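Local coordinates for protein similar to phosphinothricin acetyltransferase (Bacillus subtilis, PDB 1VHS) that probably confers phosphinothricin resistance by transferring an acetyl group from acetyl-CoA to the amino group of the compound, at residues A8-N21 with D32-F45. Numbering follows the deposited sequence.
Sequences AEHRDLEAVVAIYN and DTEPVTPEDRMEWF
Helix 13-24 of a GNAT acetyltransferase fold packs on the loop and short helix 42-46 that precede strand 54-58: L13, V17, Y20 and N21, along one side of the helix, meet V36, P38, R41 and F45. At the C-terminal end of 8-21, N21 grips the backbone of V36 with both ends of its amide. N21 OD1 accepts from V36 N (2.9 Å), the donor tilted 28° from the carbonyl plane, while N21 ND2 gives a nearly straight bond (169°) to V36 O, in that carbonyl's plane and on a lone pair. Next to it, Y20 OH donates a very short bond to D32 OD2 (2.5 Å), the ring and carboxylate planes 75° apart. R41 CZ stands over a face of the Y20 ring, 4.8 Å from its centroid, a cation-pi contact. Y20 also meets Y88, a predicted acetyl-CoA-binding residue, placing this end beside the probable cofactor site. V17 fills the middle, CG1 against V36 and CG2 against P38. The side chains of F45 and L13 run antiparallel to each other; L13 CB sits 4.2 Å from the F45 ring centroid, over one face, and E9 O approaches F45 CZ at the edge (3.1 Å).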
ATOM      1  N   ALA A   8     -10.717   6.353  -5.664  1.00 14.82           N
ATOM      2  CA  ALA A   8     -10.304   6.003  -7.018  1.00 18.05           C
ATOM      3  C   ALA A   8     -11.517   5.750  -7.905  1.00 19.34           C
ATOM      4  O   ALA A   8     -12.592   5.379  -7.424  1.00 22.61           O
ATOM      5  CB  ALA A   8      -9.410   4.752  -6.996  1.00 18.96           C
ATOM      6  N   GLU A   9     -11.326   5.947  -9.204  1.00 21.44           N
ATOM      7  CA  GLU A   9     -12.374   5.744 -10.193  1.00 23.59           C
ATOM      8  C   GLU A   9     -11.795   4.868 -11.296  1.00 23.34           C
ATOM      9  O   GLU A   9     -10.574   4.740 -11.418  1.00 24.35           O
ATOM     10  CB  GLU A   9     -12.814   7.096 -10.759  1.00 24.27           C
ATOM     11  CG  GLU A   9     -12.943   8.151  -9.680  1.00 26.65           C
ATOM     12  CD  GLU A   9     -13.360   9.507 -10.208  1.00 26.88           C
ATOM     13  OE1 GLU A   9     -12.758   9.988 -11.194  1.00 25.14           O
ATOM     14  OE2 GLU A   9     -14.285  10.095  -9.617  1.00 28.55           O
ATOM     15  N   HIS A  10     -12.662   4.280 -12.108  1.00 25.68           N
ATOM     16  CA  HIS A  10     -12.205   3.406 -13.181  1.00 28.62           C
ATOM     17  C   HIS A  10     -11.149   4.034 -14.090  1.00 26.69           C
ATOM     18  O   HIS A  10     -10.166   3.378 -14.437  1.00 25.40           O
ATOM     19  CB  HIS A  10     -13.393   2.931 -14.020  1.00 34.20           C
ATOM     20  CG  HIS A  10     -13.037   1.873 -15.017  1.00 40.89           C
ATOM     21  ND1 HIS A  10     -12.136   2.085 -16.039  1.00 43.40           N
ATOM     22  CD2 HIS A  10     -13.443   0.586 -15.136  1.00 45.11           C
ATOM     23  CE1 HIS A  10     -12.004   0.976 -16.744  1.00 46.30           C
ATOM     24  NE2 HIS A  10     -12.786   0.052 -16.217  1.00 48.13           N
ATOM     25  N   ARG A  11     -11.334   5.298 -14.471  1.00 25.16           N
ATOM     26  CA  ARG A  11     -10.370   5.949 -15.351  1.00 24.80           C
ATOM     27  C   ARG A  11      -9.003   6.126 -14.695  1.00 22.71           C
ATOM     28  O   ARG A  11      -8.047   6.530 -15.353  1.00 22.97           O
ATOM     29  CB  ARG A  11     -10.902   7.308 -15.840  1.00 27.94           C
ATOM     30  CG  ARG A  11     -11.005   8.380 -14.776  1.00 32.09           C
ATOM     31  CD  ARG A  11     -11.927   9.512 -15.228  1.00 33.99           C
ATOM     32  NE  ARG A  11     -11.341  10.386 -16.242  1.00 30.54           N
ATOM     33  CZ  ARG A  11     -10.555  11.424 -15.969  1.00 32.83           C
ATOM     34  NH1 ARG A  11     -10.250  11.715 -14.713  1.00 33.16           N
ATOM     35  NH2 ARG A  11     -10.095  12.194 -16.951  1.00 29.78           N
ATOM     36  N   ASP A  12      -8.911   5.811 -13.404  1.00 22.92           N
ATOM     37  CA  ASP A  12      -7.650   5.923 -12.667  1.00 21.69           C
ATOM     38  C   ASP A  12      -6.812   4.643 -12.742  1.00 20.46           C
ATOM     39  O   ASP A  12      -5.620   4.665 -12.438  1.00 18.94           O
ATOM     40  CB  ASP A  12      -7.919   6.225 -11.190  1.00 21.02           C
ATOM     41  CG  ASP A  12      -8.575   7.574 -10.976  1.00 19.48           C
ATOM     42  OD1 ASP A  12      -9.329   7.708  -9.991  1.00 21.21           O
ATOM     43  OD2 ASP A  12      -8.323   8.494 -11.776  1.00 23.82           O
ATOM     44  N   LEU A  13      -7.431   3.534 -13.132  1.00 23.55           N
ATOM     45  CA  LEU A  13      -6.708   2.258 -13.205  1.00 24.89           C
ATOM     46  C   LEU A  13      -5.385   2.377 -13.954  1.00 24.59           C
ATOM     47  O   LEU A  13      -4.362   1.870 -13.501  1.00 22.62           O
ATOM     48  CB  LEU A  13      -7.578   1.180 -13.857  1.00 30.24           C
ATOM     49  CG  LEU A  13      -6.926  -0.205 -13.963  1.00 33.27           C
ATOM     50  CD1 LEU A  13      -6.549  -0.706 -12.571  1.00 33.85           C
ATOM     51  CD2 LEU A  13      -7.880  -1.174 -14.643  1.00 35.27           C
ATOM     52  N   GLU A  14      -5.405   3.050 -15.101  1.00 25.85           N
ATOM     53  CA  GLU A  14      -4.199   3.242 -15.905  1.00 24.89           C
ATOM     54  C   GLU A  14      -3.059   3.887 -15.111  1.00 25.28           C
ATOM     55  O   GLU A  14      -1.922   3.401 -15.127  1.00 24.29           O
ATOM     56  CB  GLU A  14      -4.542   4.091 -17.146  1.00 30.55           C
ATOM     57  CG  GLU A  14      -3.366   4.810 -17.792  1.00 38.55           C
ATOM     58  CD  GLU A  14      -3.034   6.118 -17.098  1.00 44.46           C
ATOM     59  OE1 GLU A  14      -3.897   7.021 -17.083  1.00 46.14           O
ATOM     60  OE2 GLU A  14      -1.911   6.246 -16.566  1.00 52.40           O
ATOM     61  N   ALA A  15      -3.364   4.976 -14.412  1.00 23.78           N
ATOM     62  CA  ALA A  15      -2.365   5.684 -13.617  1.00 22.57           C
ATOM     63  C   ALA A  15      -1.925   4.863 -12.401  1.00 20.93           C
ATOM     64  O   ALA A  15      -0.763   4.906 -12.005  1.00 20.98           O
ATOM     65  CB  ALA A  15      -2.923   7.022 -13.162  1.00 25.62           C
ATOM     66  N   VAL A  16      -2.864   4.129 -11.811  1.00 19.25           N
ATOM     67  CA  VAL A  16      -2.579   3.304 -10.638  1.00 19.60           C
ATOM     68  C   VAL A  16      -1.583   2.209 -11.010  1.00 21.80           C
ATOM     69  O   VAL A  16      -0.622   1.962 -10.280  1.00 19.01           O
ATOM     70  CB  VAL A  16      -3.882   2.671 -10.074  1.00 19.44           C
ATOM     71  CG1 VAL A  16      -3.559   1.621  -9.019  1.00 20.47           C
ATOM     72  CG2 VAL A  16      -4.760   3.758  -9.460  1.00 18.24           C
ATOM     73  N   VAL A  17      -1.807   1.562 -12.151  1.00 21.94           N
ATOM     74  CA  VAL A  17      -0.909   0.509 -12.612  1.00 22.12           C
ATOM     75  C   VAL A  17       0.440   1.096 -13.011  1.00 21.96           C
ATOM     76  O   VAL A  17       1.489   0.505 -12.754  1.00 22.37           O
ATOM     77  CB  VAL A  17      -1.511  -0.250 -13.816  1.00 21.05           C
ATOM     78  CG1 VAL A  17      -0.477  -1.203 -14.408  1.00 24.11           C
ATOM     79  CG2 VAL A  17      -2.735  -1.018 -13.367  1.00 22.01           C
ATOM     80  N   ALA A  18       0.412   2.264 -13.643  1.00 22.94           N
ATOM     81  CA  ALA A  18       1.640   2.924 -14.060  1.00 22.99           C
ATOM     82  C   ALA A  18       2.520   3.214 -12.843  1.00 22.91           C
ATOM     83  O   ALA A  18       3.730   2.985 -12.876  1.00 23.43           O
ATOM     84  CB  ALA A  18       1.315   4.219 -14.796  1.00 26.56           C
ATOM     85  N   ILE A  19       1.909   3.719 -11.773  1.00 21.03           N
ATOM     86  CA  ILE A  19       2.647   4.024 -10.550  1.00 20.84           C
ATOM     87  C   ILE A  19       3.220   2.722  -9.992  1.00 22.09           C
ATOM     88  O   ILE A  19       4.375   2.665  -9.572  1.00 23.41           O
ATOM     89  CB  ILE A  19       1.732   4.687  -9.495  1.00 19.67           C
ATOM     90  CG1 ILE A  19       1.402   6.116  -9.940  1.00 22.95           C
ATOM     91  CG2 ILE A  19       2.403   4.666  -8.109  1.00 21.20           C
ATOM     92  CD1 ILE A  19       0.426   6.838  -9.041  1.00 24.77           C
ATOM     93  N   TYR A  20       2.398   1.682 -10.001  1.00 23.81           N
ATOM     94  CA  TYR A  20       2.812   0.371  -9.523  1.00 23.46           C
ATOM     95  C   TYR A  20       4.052  -0.081 -10.299  1.00 23.71           C
ATOM     96  O   TYR A  20       5.052  -0.488  -9.710  1.00 22.82           O
ATOM     97  CB  TYR A  20       1.673  -0.623  -9.730  1.00 25.83           C
ATOM     98  CG  TYR A  20       1.977  -2.022  -9.257  1.00 27.98           C
ATOM     99  CD1 TYR A  20       1.907  -2.351  -7.902  1.00 31.00           C
ATOM    100  CD2 TYR A  20       2.322  -3.022 -10.163  1.00 31.74           C
ATOM    101  CE1 TYR A  20       2.168  -3.644  -7.464  1.00 31.73           C
ATOM    102  CE2 TYR A  20       2.587  -4.320  -9.739  1.00 31.20           C
ATOM    103  CZ  TYR A  20       2.507  -4.622  -8.387  1.00 33.40           C
ATOM    104  OH  TYR A  20       2.771  -5.899  -7.962  1.00 34.46           O
ATOM    105  N   ASN A  21       3.987   0.005 -11.625  1.00 23.82           N
ATOM    106  CA  ASN A  21       5.109  -0.403 -12.468  1.00 22.92           C
ATOM    107  C   ASN A  21       6.370   0.426 -12.298  1.00 25.17           C
ATOM    108  O   ASN A  21       7.479  -0.081 -12.479  1.00 25.31           O
ATOM    109  CB  ASN A  21       4.708  -0.398 -13.946  1.00 21.48           C
ATOM    110  CG  ASN A  21       3.769  -1.532 -14.295  1.00 24.35           C
ATOM    111  OD1 ASN A  21       3.811  -2.597 -13.678  1.00 28.04           O
ATOM    112  ND2 ASN A  21       2.930  -1.320 -15.300  1.00 27.31           N
ATOM    113  N   ASP A  32       6.593  -8.081  -8.008  1.00 45.11           N
ATOM    114  CA  ASP A  32       6.686  -8.321  -9.445  1.00 42.98           C
ATOM    115  C   ASP A  32       8.045  -7.860  -9.959  1.00 41.91           C
ATOM    116  O   ASP A  32       8.564  -6.835  -9.518  1.00 43.64           O
ATOM    117  CB  ASP A  32       5.579  -7.567 -10.191  1.00 45.04           C
ATOM    118  CG  ASP A  32       4.246  -8.288 -10.147  1.00 45.30           C
ATOM    119  OD1 ASP A  32       4.139  -9.383 -10.741  1.00 46.96           O
ATOM    120  OD2 ASP A  32       3.303  -7.760  -9.522  1.00 45.47           O
ATOM    121  N   THR A  33       8.620  -8.624 -10.883  1.00 38.81           N
ATOM    122  CA  THR A  33       9.912  -8.281 -11.463  1.00 38.32           C
ATOM    123  C   THR A  33       9.682  -7.729 -12.867  1.00 36.16           C
ATOM    124  O   THR A  33      10.560  -7.099 -13.452  1.00 35.99           O
ATOM    125  CB  THR A  33      10.841  -9.513 -11.561  1.00 39.99           C
ATOM    126  OG1 THR A  33      10.288 -10.460 -12.482  1.00 41.20           O
ATOM    127  CG2 THR A  33      10.995 -10.170 -10.198  1.00 44.00           C
ATOM    128  N   GLU A  34       8.487  -7.976 -13.393  1.00 35.31           N
ATOM    129  CA  GLU A  34       8.107  -7.511 -14.723  1.00 35.12           C
ATOM    130  C   GLU A  34       6.849  -6.653 -14.627  1.00 32.78           C
ATOM    131  O   GLU A  34       5.957  -6.930 -13.824  1.00 28.83           O
ATOM    132  CB  GLU A  34       7.844  -8.710 -15.641  1.00 36.89           C
ATOM    133  CG  GLU A  34       9.061  -9.597 -15.874  1.00 40.30           C
ATOM    134  CD  GLU A  34      10.160  -8.895 -16.654  1.00 44.56           C
ATOM    135  OE1 GLU A  34      11.231  -9.505 -16.851  1.00 47.56           O
ATOM    136  OE2 GLU A  34       9.953  -7.736 -17.075  1.00 46.72           O
ATOM    137  N   PRO A  35       6.756  -5.597 -15.450  1.00 33.51           N
ATOM    138  CA  PRO A  35       5.572  -4.733 -15.407  1.00 32.80           C
ATOM    139  C   PRO A  35       4.281  -5.480 -15.732  1.00 32.55           C
ATOM    140  O   PRO A  35       4.271  -6.407 -16.548  1.00 33.22           O
ATOM    141  CB  PRO A  35       5.900  -3.646 -16.432  1.00 34.08           C
ATOM    142  CG  PRO A  35       6.792  -4.360 -17.413  1.00 34.13           C
ATOM    143  CD  PRO A  35       7.692  -5.159 -16.500  1.00 33.48           C
ATOM    144  N   VAL A  36       3.193  -5.077 -15.084  1.00 30.97           N
ATOM    145  CA  VAL A  36       1.896  -5.705 -15.299  1.00 31.91           C
ATOM    146  C   VAL A  36       1.006  -4.807 -16.156  1.00 31.85           C
ATOM    147  O   VAL A  36       1.319  -3.636 -16.365  1.00 30.09           O
ATOM    148  CB  VAL A  36       1.182  -5.975 -13.957  1.00 34.09           C
ATOM    149  CG1 VAL A  36       2.054  -6.867 -13.075  1.00 33.34           C
ATOM    150  CG2 VAL A  36       0.882  -4.654 -13.252  1.00 31.05           C
ATOM    151  N   THR A  37      -0.099  -5.356 -16.652  1.00 33.08           N
ATOM    152  CA  THR A  37      -1.023  -4.581 -17.473  1.00 32.85           C
ATOM    153  C   THR A  37      -2.322  -4.308 -16.715  1.00 32.32           C
ATOM    154  O   THR A  37      -2.701  -5.061 -15.818  1.00 32.32           O
ATOM    155  CB  THR A  37      -1.378  -5.317 -18.783  1.00 35.35           C
ATOM    156  OG1 THR A  37      -2.190  -6.458 -18.486  1.00 36.89           O
ATOM    157  CG2 THR A  37      -0.116  -5.768 -19.504  1.00 35.28           C
ATOM    158  N   PRO A  38      -3.023  -3.220 -17.070  1.00 31.18           N
ATOM    159  CA  PRO A  38      -4.287  -2.839 -16.429  1.00 31.03           C
ATOM    160  C   PRO A  38      -5.270  -4.004 -16.374  1.00 32.82           C
ATOM    161  O   PRO A  38      -6.014  -4.164 -15.405  1.00 29.45           O
ATOM    162  CB  PRO A  38      -4.786  -1.703 -17.315  1.00 32.24           C
ATOM    163  CG  PRO A  38      -3.509  -1.044 -17.730  1.00 31.38           C
ATOM    164  CD  PRO A  38      -2.636  -2.227 -18.087  1.00 30.01           C
ATOM    165  N   GLU A  39      -5.262  -4.819 -17.425  1.00 33.48           N
ATOM    166  CA  GLU A  39      -6.147  -5.971 -17.499  1.00 36.47           C
ATOM    167  C   GLU A  39      -5.794  -7.000 -16.427  1.00 36.73           C
ATOM    168  O   GLU A  39      -6.676  -7.654 -15.871  1.00 39.47           O
ATOM    169  CB  GLU A  39      -6.063  -6.603 -18.888  1.00 33.87           C
ATOM    170  N   ASP A  40      -4.504  -7.138 -16.136  1.00 38.64           N
ATOM    171  CA  ASP A  40      -4.058  -8.094 -15.127  1.00 39.80           C
ATOM    172  C   ASP A  40      -4.447  -7.655 -13.719  1.00 40.34           C
ATOM    173  O   ASP A  40      -4.366  -8.442 -12.777  1.00 40.70           O
ATOM    174  CB  ASP A  40      -2.535  -8.272 -15.169  1.00 40.86           C
ATOM    175  CG  ASP A  40      -2.026  -8.709 -16.528  1.00 44.35           C
ATOM    176  OD1 ASP A  40      -2.623  -9.627 -17.130  1.00 42.64           O
ATOM    177  OD2 ASP A  40      -1.013  -8.138 -16.985  1.00 47.20           O
ATOM    178  N   ARG A  41      -4.869  -6.402 -13.575  1.00 39.46           N
ATOM    179  CA  ARG A  41      -5.235  -5.872 -12.265  1.00 38.35           C
ATOM    180  C   ARG A  41      -6.683  -5.400 -12.161  1.00 38.19           C
ATOM    181  O   ARG A  41      -7.089  -4.851 -11.136  1.00 35.29           O
ATOM    182  CB  ARG A  41      -4.293  -4.720 -11.900  1.00 38.44           C
ATOM    183  CG  ARG A  41      -2.827  -5.115 -11.854  1.00 41.81           C
ATOM    184  CD  ARG A  41      -2.488  -5.921 -10.605  1.00 48.14           C
ATOM    185  NE  ARG A  41      -2.402  -5.070  -9.420  1.00 52.75           N
ATOM    186  CZ  ARG A  41      -2.050  -5.496  -8.211  1.00 54.94           C
ATOM    187  NH1 ARG A  41      -1.749  -6.772  -8.013  1.00 55.72           N
ATOM    188  NH2 ARG A  41      -1.985  -4.641  -7.198  1.00 54.00           N
HETATM  189  N   MSE A  42      -7.464  -5.618 -13.215  1.00 38.65           N
HETATM  190  CA  MSE A  42      -8.861  -5.197 -13.213  1.00 41.29           C
HETATM  191  C   MSE A  42      -9.646  -5.832 -12.072  1.00 39.37           C
HETATM  192  O   MSE A  42     -10.500  -5.187 -11.465  1.00 38.29           O
HETATM  193  CB  MSE A  42      -9.522  -5.545 -14.549  1.00 47.31           C
HETATM  194  CG  MSE A  42     -10.981  -5.122 -14.646  1.00 56.77           C
HETATM  195 SE   MSE A  42     -11.241  -3.233 -14.316  1.00 74.58          SE
HETATM  196  CE  MSE A  42     -13.152  -3.234 -14.035  1.00 68.85           C
ATOM    197  N   GLU A  43      -9.359  -7.100 -11.783  1.00 38.16           N
ATOM    198  CA  GLU A  43     -10.045  -7.808 -10.705  1.00 39.09           C
ATOM    199  C   GLU A  43      -9.742  -7.158  -9.360  1.00 34.61           C
ATOM    200  O   GLU A  43     -10.648  -6.807  -8.607  1.00 35.29           O
ATOM    201  CB  GLU A  43      -9.613  -9.277 -10.670  1.00 41.71           C
ATOM    202  CG  GLU A  43     -10.117 -10.097 -11.844  1.00 50.88           C
ATOM    203  CD  GLU A  43     -11.631 -10.210 -11.873  1.00 56.02           C
ATOM    204  OE1 GLU A  43     -12.163 -10.846 -12.810  1.00 59.37           O
ATOM    205  OE2 GLU A  43     -12.292  -9.665 -10.962  1.00 59.53           O
ATOM    206  N   TRP A  44      -8.457  -7.010  -9.069  1.00 33.51           N
ATOM    207  CA  TRP A  44      -8.004  -6.396  -7.829  1.00 31.54           C
ATOM    208  C   TRP A  44      -8.635  -5.018  -7.667  1.00 30.52           C
ATOM    209  O   TRP A  44      -9.135  -4.666  -6.596  1.00 27.19           O
ATOM    210  CB  TRP A  44      -6.481  -6.269  -7.855  1.00 30.73           C
ATOM    211  CG  TRP A  44      -5.923  -5.383  -6.793  1.00 29.47           C
ATOM    212  CD1 TRP A  44      -5.731  -5.689  -5.477  1.00 27.67           C
ATOM    213  CD2 TRP A  44      -5.492  -4.028  -6.959  1.00 25.96           C
ATOM    214  NE1 TRP A  44      -5.204  -4.607  -4.811  1.00 27.99           N
ATOM    215  CE2 TRP A  44      -5.048  -3.572  -5.698  1.00 25.56           C
ATOM    216  CE3 TRP A  44      -5.438  -3.152  -8.053  1.00 25.92           C
ATOM    217  CZ2 TRP A  44      -4.557  -2.279  -5.499  1.00 19.56           C
ATOM    218  CZ3 TRP A  44      -4.949  -1.863  -7.855  1.00 25.55           C
ATOM    219  CH2 TRP A  44      -4.515  -1.440  -6.585  1.00 25.12           C
ATOM    220  N   PHE A  45      -8.608  -4.244  -8.745  1.00 27.40           N
ATOM    221  CA  PHE A  45      -9.158  -2.898  -8.745  1.00 30.33           C
ATOM    222  C   PHE A  45     -10.630  -2.883  -8.352  1.00 29.68           C
ATOM    223  O   PHE A  45     -11.018  -2.206  -7.402  1.00 29.37           O
ATOM    224  CB  PHE A  45      -8.988  -2.268 -10.128  1.00 32.00           C
ATOM    225  CG  PHE A  45      -9.261  -0.793 -10.157  1.00 36.41           C
ATOM    226  CD1 PHE A  45      -8.377   0.100  -9.561  1.00 37.16           C
ATOM    227  CD2 PHE A  45     -10.402  -0.296 -10.774  1.00 39.63           C
ATOM    228  CE1 PHE A  45      -8.627   1.474  -9.581  1.00 40.90           C
ATOM    229  CE2 PHE A  45     -10.662   1.076 -10.798  1.00 42.97           C
ATOM    230  CZ  PHE A  45      -9.770   1.960 -10.200  1.00 43.26           C
TER